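Long-range contacts in octenoyl-CoA reductase/carboxylase (Streptomyces sp., PDB 4A0S), which reductively carboxylates 2-octenoyl-CoA with the help of NADPH, supplying an unusual extender unit for polyketide assembly in cinnabaramide biosynthesis: residues S115-V121 against P133-V139; V69-S73 against W193-V198. All blocks are in the same frame, centred on the assembly; numbering follows the deposited sequence.

Interaction 1: residues S115-V121 against P133-V139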
loop_
_atom_site.group_PDB
_atom_site.type_symbol
_atom_site.label_atom_id
_atom_site.label_comp_id
_atom_site.label_asym_id
_atom_site.label_seq_id
_atom_site.Cartn_x
_atom_site.Cartn_y
_atom_site.Cartn_z
ATOM N N SER A 115 -19.522 14.876 20.083
ATOM C CA SER A 115 -18.820 14.589 18.847
ATOM C C SER A 115 -19.346 13.365 18.142
ATOM O O SER A 115 -18.907 13.036 17.046
ATOM C CB SER A 115 -17.342 14.453 19.145
ATOM O OG SER A 115 -16.920 15.682 19.694
ATOM N N ASP A 116 -20.315 12.709 18.752
ATOM C CA ASP A 116 -21.139 11.784 17.980
ATOM C C ASP A 116 -22.570 11.842 18.465
ATOM O O ASP A 116 -22.883 12.539 19.441
ATOM C CB ASP A 116 -20.544 10.349 17.888
ATOM C CG ASP A 116 -20.030 9.801 19.208
ATOM O OD1 ASP A 116 -20.452 10.228 20.302
ATOM O OD2 ASP A 116 -19.189 8.892 19.146
ATOM N N CYS A 117 -23.455 11.155 17.763
ATOM C CA CYS A 117 -24.825 11.133 18.176
ATOM C C CYS A 117 -25.579 10.239 17.255
ATOM O O CYS A 117 -25.072 9.850 16.199
ATOM C CB CYS A 117 -25.441 12.534 18.187
ATOM S SG CYS A 117 -26.130 13.084 16.660
ATOM N N SER A 118 -26.782 9.880 17.690
ATOM C CA SER A 118 -27.755 9.296 16.799
ATOM C C SER A 118 -28.965 10.191 16.897
ATOM O O SER A 118 -29.163 10.904 17.895
ATOM C CB SER A 118 -28.108 7.882 17.220
ATOM O OG SER A 118 -28.652 7.901 18.528
ATOM N N GLY A 119 -29.772 10.183 15.858
ATOM C CA GLY A 119 -30.951 10.979 15.916
ATOM C C GLY A 119 -31.726 11.017 14.637
ATOM O O GLY A 119 -31.658 10.120 13.811
ATOM N N VAL A 120 -32.490 12.080 14.504
ATOM C CA VAL A 120 -33.417 12.193 13.424
ATOM C C VAL A 120 -33.156 13.478 12.661
ATOM O O VAL A 120 -33.033 14.550 13.247
ATOM C CB VAL A 120 -34.857 12.193 13.952
ATOM C CG1 VAL A 120 -35.808 12.261 12.805
ATOM C CG2 VAL A 120 -35.108 10.956 14.808
ATOM N N VAL A 121 -33.072 13.351 11.342
ATOM C CA VAL A 121 -32.935 14.504 10.490
ATOM C C VAL A 121 -34.199 15.328 10.623
ATOM O O VAL A 121 -35.307 14.792 10.555
ATOM C CB VAL A 121 -32.726 14.078 9.029
ATOM C CG1 VAL A 121 -32.668 15.285 8.135
ATOM C CG2 VAL A 121 -31.455 13.232 8.905
ATOM N N PRO A 133 -35.947 14.873 6.316
ATOM C CA PRO A 133 -36.462 14.872 7.679
ATOM C C PRO A 133 -37.145 13.539 8.015
ATOM O O PRO A 133 -37.890 13.001 7.192
ATOM C CB PRO A 133 -37.461 16.024 7.652
ATOM C CG PRO A 133 -36.875 16.971 6.636
ATOM C CD PRO A 133 -36.364 16.076 5.571
ATOM N N GLY A 134 -36.874 13.020 9.213
ATOM C CA GLY A 134 -37.372 11.719 9.626
ATOM C C GLY A 134 -36.341 10.601 9.535
ATOM O O GLY A 134 -36.494 9.552 10.150
ATOM N N ASP A 135 -35.291 10.822 8.746
ATOM C CA ASP A 135 -34.277 9.797 8.560
ATOM C C ASP A 135 -33.514 9.603 9.842
ATOM O O ASP A 135 -33.068 10.580 10.469
ATOM C CB ASP A 135 -33.282 10.192 7.482
ATOM C CG ASP A 135 -33.836 10.020 6.094
ATOM O OD1 ASP A 135 -34.926 9.422 5.931
ATOM O OD2 ASP A 135 -33.170 10.478 5.159
ATOM N N HIS A 136 -33.359 8.333 10.200
ATOM C CA HIS A 136 -32.613 7.950 11.380
ATOM C C HIS A 136 -31.151 7.890 11.015
ATOM O O HIS A 136 -30.753 7.177 10.087
ATOM C CB HIS A 136 -33.091 6.601 11.892
ATOM C CG HIS A 136 -34.413 6.667 12.590
ATOM N ND1 HIS A 136 -34.866 5.661 13.414
ATOM C CD2 HIS A 136 -35.357 7.641 12.629
ATOM C CE1 HIS A 136 -36.050 5.994 13.900
ATOM N NE2 HIS A 136 -36.366 7.194 13.447
ATOM N N VAL A 137 -30.359 8.665 11.732
ATOM C CA VAL A 137 -28.953 8.801 11.420
ATOM C C VAL A 137 -28.080 8.640 12.641
ATOM O O VAL A 137 -28.514 8.796 13.780
ATOM C CB VAL A 137 -28.640 10.184 10.804
ATOM C CG1 VAL A 137 -29.369 10.355 9.466
ATOM C CG2 VAL A 137 -29.004 11.299 11.769
ATOM N N ILE A 138 -26.832 8.306 12.386
ATOM C CA ILE A 138 -25.817 8.558 13.358
ATOM C C ILE A 138 -24.996 9.655 12.740
ATOM O O ILE A 138 -25.012 9.845 11.522
ATOM C CB ILE A 138 -24.994 7.328 13.671
ATOM C CG1 ILE A 138 -24.520 6.675 12.370
ATOM C CG2 ILE A 138 -25.820 6.384 14.540
ATOM C CD1 ILE A 138 -23.405 5.658 12.547
ATOM N N VAL A 139 -24.338 10.416 13.588
ATOM C CA VAL A 139 -23.435 11.427 13.130
ATOM C C VAL A 139 -22.091 10.984 13.647
ATOM O O VAL A 139 -21.963 10.621 14.828
ATOM C CB VAL A 139 -23.781 12.801 13.697
ATOM C CG1 VAL A 139 -22.673 13.799 13.370
ATOM C CG2 VAL A 139 -25.148 13.260 13.189
#
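Residues 115-121 run into one arm of an antiparallel β-hairpin whose other arm is formed by 133-139; the short strand axes approach to 4.6 Å at 150°. Ser115 and Asp116 lead in, their polar ends engaged elsewhere: Ser115 OG hydrogen-bonds to Trp164 O, and the Asp116 carboxylate to Ser73 OG and Leu201 N. At Cys117 the ladder begins, with Val139 N giving a 2.8 Å hydrogen bond to Cys117 O while the return hydrogen bond, Cys117 N to Val139 O, is weak at 3.3 Å. On the same face, Cys117 SG packs 3.6 Å from Val139 CG2. Ser118 forms a non-hydrogen-bonded pair with Ile138, their CA atoms only 4.0 Å apart, and its hydroxyl is taken up by Trp193 O. Gly119 makes the next hydrogen-bonded pair, its N 2.8 Å from Val137 O and its O 2.9 Å from Val137 N; its backbone angles (174°/-156°) would jam a CB against the preceding carbonyl, which calls for glycine. Val120 CG2 lies 4.0 Å from His136 CD2. Past the last regular bridge, Val121 N donates to Asp135 O (2.9 Å), Val121 O receives Gly134 N (2.7 Å), and Val121 CG2 packs 3.6 Å from Val137 CG1. Backbone hydrogen bonds from Ser118 and Val120 to strand 64-73, His136 to Lys187 and Ile138 to Leu185 place the hairpin inside the sheet of the GroES-like domain. The hairpin is thus held mainly by backbone chemistry, six hydrogen bonds, one weak, four in the ladder and two continuing it through Asp135 and Gly134, while Cys117, Val121 and Val137 also pack on strand 64-73.

Interaction 2: residues V69-S73 against W193-V198; sequences VMASS and WEEAAV
Strand 69-73 passes over the short helix 193-197 (phi/psi near -65°/-40°; Ala197 N hydrogen-bonded to Trp193 O, 2.8 Å) with an axis separation of 6.6 Å and an angle of 46° between their N-to-C directions. Nearest CA pairs are Ala71-Glu194 (4.9 Å), Ser72-Ala197 (4.8 Å) and Ser73-Val198 (5.2 Å). The strand is extended except at Met70 (phi/psi -85°/-42°), where Met70 and Ala71 both face Ser118 of the neighbouring strand in a classic beta bulge. The kink points two successive side chains, Met70 and Ala71, at the helix. Met70, in an mmm rotamer, curls over one face of the Trp193 indole, which chi1 -64° and chi2 112° present to it: CE lies 3.4 Å from the five-membered ring centroid, a CH-pi contact, SD 4.4 Å from it, a Met-aromatic contact, and Met70 CB is 3.3 Å from Trp193 CD2. In this medium-chain dehydrogenase/reductase fold the helix rests against the sheet of the GroES-like domain. Ala71 CB is the central bump, set into the helix surface 3.4 Å from Glu194 CA, 3.9 Å from Trp193 CB and 3.7 Å from Ala197 CB. In return the methyl of Ala197 rests against both strand carbonyls, its CB 3.2 Å from Ala71 O and 3.5 Å from Ser72 O. No hydrogen bond crosses. Farther along, Ser73 CB sits 3.9 Å from Val198 CA.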
loop_
_atom_site.group_PDB
_atom_site.type_symbol
_atom_site.label_atom_id
_atom_site.label_comp_id
_atom_site.label_asym_id
_atom_site.label_seq_id
_atom_site.Cartn_x
_atom_site.Cartn_y
_atom_site.Cartn_z
ATOM N N VAL A 69 -31.206 15.412 17.995
ATOM C CA VAL A 69 -30.307 14.433 18.568
ATOM C C VAL A 69 -31.026 13.596 19.622
ATOM O O VAL A 69 -31.495 14.117 20.636
ATOM C CB VAL A 69 -29.083 15.100 19.193
ATOM C CG1 VAL A 69 -28.158 14.049 19.789
ATOM C CG2 VAL A 69 -28.346 15.938 18.159
ATOM N N MET A 70 -31.070 12.295 19.394
ATOM C CA MET A 70 -31.769 11.411 20.305
ATOM C C MET A 70 -30.882 11.006 21.455
ATOM O O MET A 70 -31.307 11.002 22.604
ATOM C CB MET A 70 -32.295 10.207 19.540
ATOM C CG MET A 70 -33.458 10.591 18.629
ATOM S SD MET A 70 -34.875 11.222 19.561
ATOM C CE MET A 70 -35.462 9.699 20.263
ATOM N N ALA A 71 -29.630 10.706 21.129
ATOM C CA ALA A 71 -28.648 10.306 22.100
ATOM C C ALA A 71 -27.280 10.684 21.555
ATOM O O ALA A 71 -27.092 10.803 20.336
ATOM C CB ALA A 71 -28.732 8.808 22.341
ATOM N N SER A 72 -26.336 10.853 22.463
ATOM C CA SER A 72 -24.981 11.186 22.117
ATOM C C SER A 72 -24.135 10.354 23.064
ATOM O O SER A 72 -24.621 9.362 23.628
ATOM C CB SER A 72 -24.772 12.687 22.309
ATOM O OG SER A 72 -23.496 13.103 21.879
ATOM N N SER A 73 -22.866 10.709 23.224
ATOM C CA SER A 73 -22.040 9.981 24.160
ATOM C C SER A 73 -21.013 10.935 24.714
ATOM O O SER A 73 -20.734 11.992 24.115
ATOM C CB SER A 73 -21.333 8.823 23.453
ATOM O OG SER A 73 -20.226 9.305 22.715
ATOM N N TRP A 193 -31.291 4.337 20.356
ATOM C CA TRP A 193 -30.623 5.607 20.113
ATOM C C TRP A 193 -29.284 5.681 20.813
ATOM O O TRP A 193 -28.254 5.994 20.190
ATOM C CB TRP A 193 -31.493 6.765 20.561
ATOM C CG TRP A 193 -32.734 6.867 19.813
ATOM C CD1 TRP A 193 -33.993 6.652 20.292
ATOM C CD2 TRP A 193 -32.881 7.188 18.421
ATOM N NE1 TRP A 193 -34.910 6.837 19.301
ATOM C CE2 TRP A 193 -34.259 7.165 18.138
ATOM C CE3 TRP A 193 -31.980 7.506 17.388
ATOM C CZ2 TRP A 193 -34.767 7.459 16.865
ATOM C CZ3 TRP A 193 -32.482 7.795 16.127
ATOM C CH2 TRP A 193 -33.860 7.753 15.871
ATOM N N GLU A 194 -29.302 5.381 22.110
ATOM C CA GLU A 194 -28.108 5.472 22.920
ATOM C C GLU A 194 -27.049 4.456 22.455
ATOM O O GLU A 194 -25.850 4.749 22.438
ATOM C CB GLU A 194 -28.441 5.328 24.412
ATOM C CG GLU A 194 -29.152 4.026 24.771
ATOM C CD GLU A 194 -30.668 4.089 24.612
ATOM O OE1 GLU A 194 -31.197 4.916 23.832
ATOM O OE2 GLU A 194 -31.331 3.275 25.287
ATOM N N GLU A 195 -27.488 3.277 22.038
ATOM C CA GLU A 195 -26.556 2.271 21.515
ATOM C C GLU A 195 -25.878 2.742 20.227
ATOM O O GLU A 195 -24.665 2.582 20.044
ATOM C CB GLU A 195 -27.304 0.990 21.208
ATOM C CG GLU A 195 -27.616 0.134 22.414
ATOM C CD GLU A 195 -28.705 -0.872 22.107
ATOM O OE1 GLU A 195 -29.093 -0.984 20.935
ATOM O OE2 GLU A 195 -29.164 -1.559 23.042
ATOM N N ALA A 196 -26.689 3.300 19.336
ATOM C CA ALA A 196 -26.223 3.844 18.060
ATOM C C ALA A 196 -25.254 5.022 18.282
ATOM O O ALA A 196 -24.223 5.120 17.616
ATOM C CB ALA A 196 -27.405 4.274 17.222
ATOM N N ALA A 197 -25.577 5.871 19.258
ATOM C CA ALA A 197 -24.829 7.091 19.570
ATOM C C ALA A 197 -23.420 6.859 20.104
ATOM O O ALA A 197 -22.542 7.702 19.904
ATOM C CB ALA A 197 -25.604 7.927 20.573
ATOM N N VAL A 198 -23.201 5.732 20.785
ATOM C CA VAL A 198 -21.930 5.525 21.489
ATOM C C VAL A 198 -20.744 5.218 20.574
ATOM O O VAL A 198 -19.599 5.374 20.956
ATOM C CB VAL A 198 -22.031 4.458 22.622
ATOM C CG1 VAL A 198 -22.908 4.949 23.754
ATOM C CG2 VAL A 198 -22.508 3.106 22.086
#

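Overall arrangement
Interactions 1 and 2, with centres about 9 Å apart, share one sheet, in which strands 117-124 and 64-73 are neighbours; along the chain, interaction 1 is nested inside the loop closed by interaction 2. Two probable hydrogen bonds join them: Ser118 OG to Trp193 O and Asp116 O to Ser72 OG, both 2.6 Å. The rings of Trp193 and His136 also meet, with their planes at about 55°. The ends at Ser115, Asp116 and Ser73 approach the active-site ligands: the side chain of Ser115 is about 6 Å from octanoyl-CoA, and those of Asp116 and Ser73 are each about 8 Å from NADP, too far for direct contact.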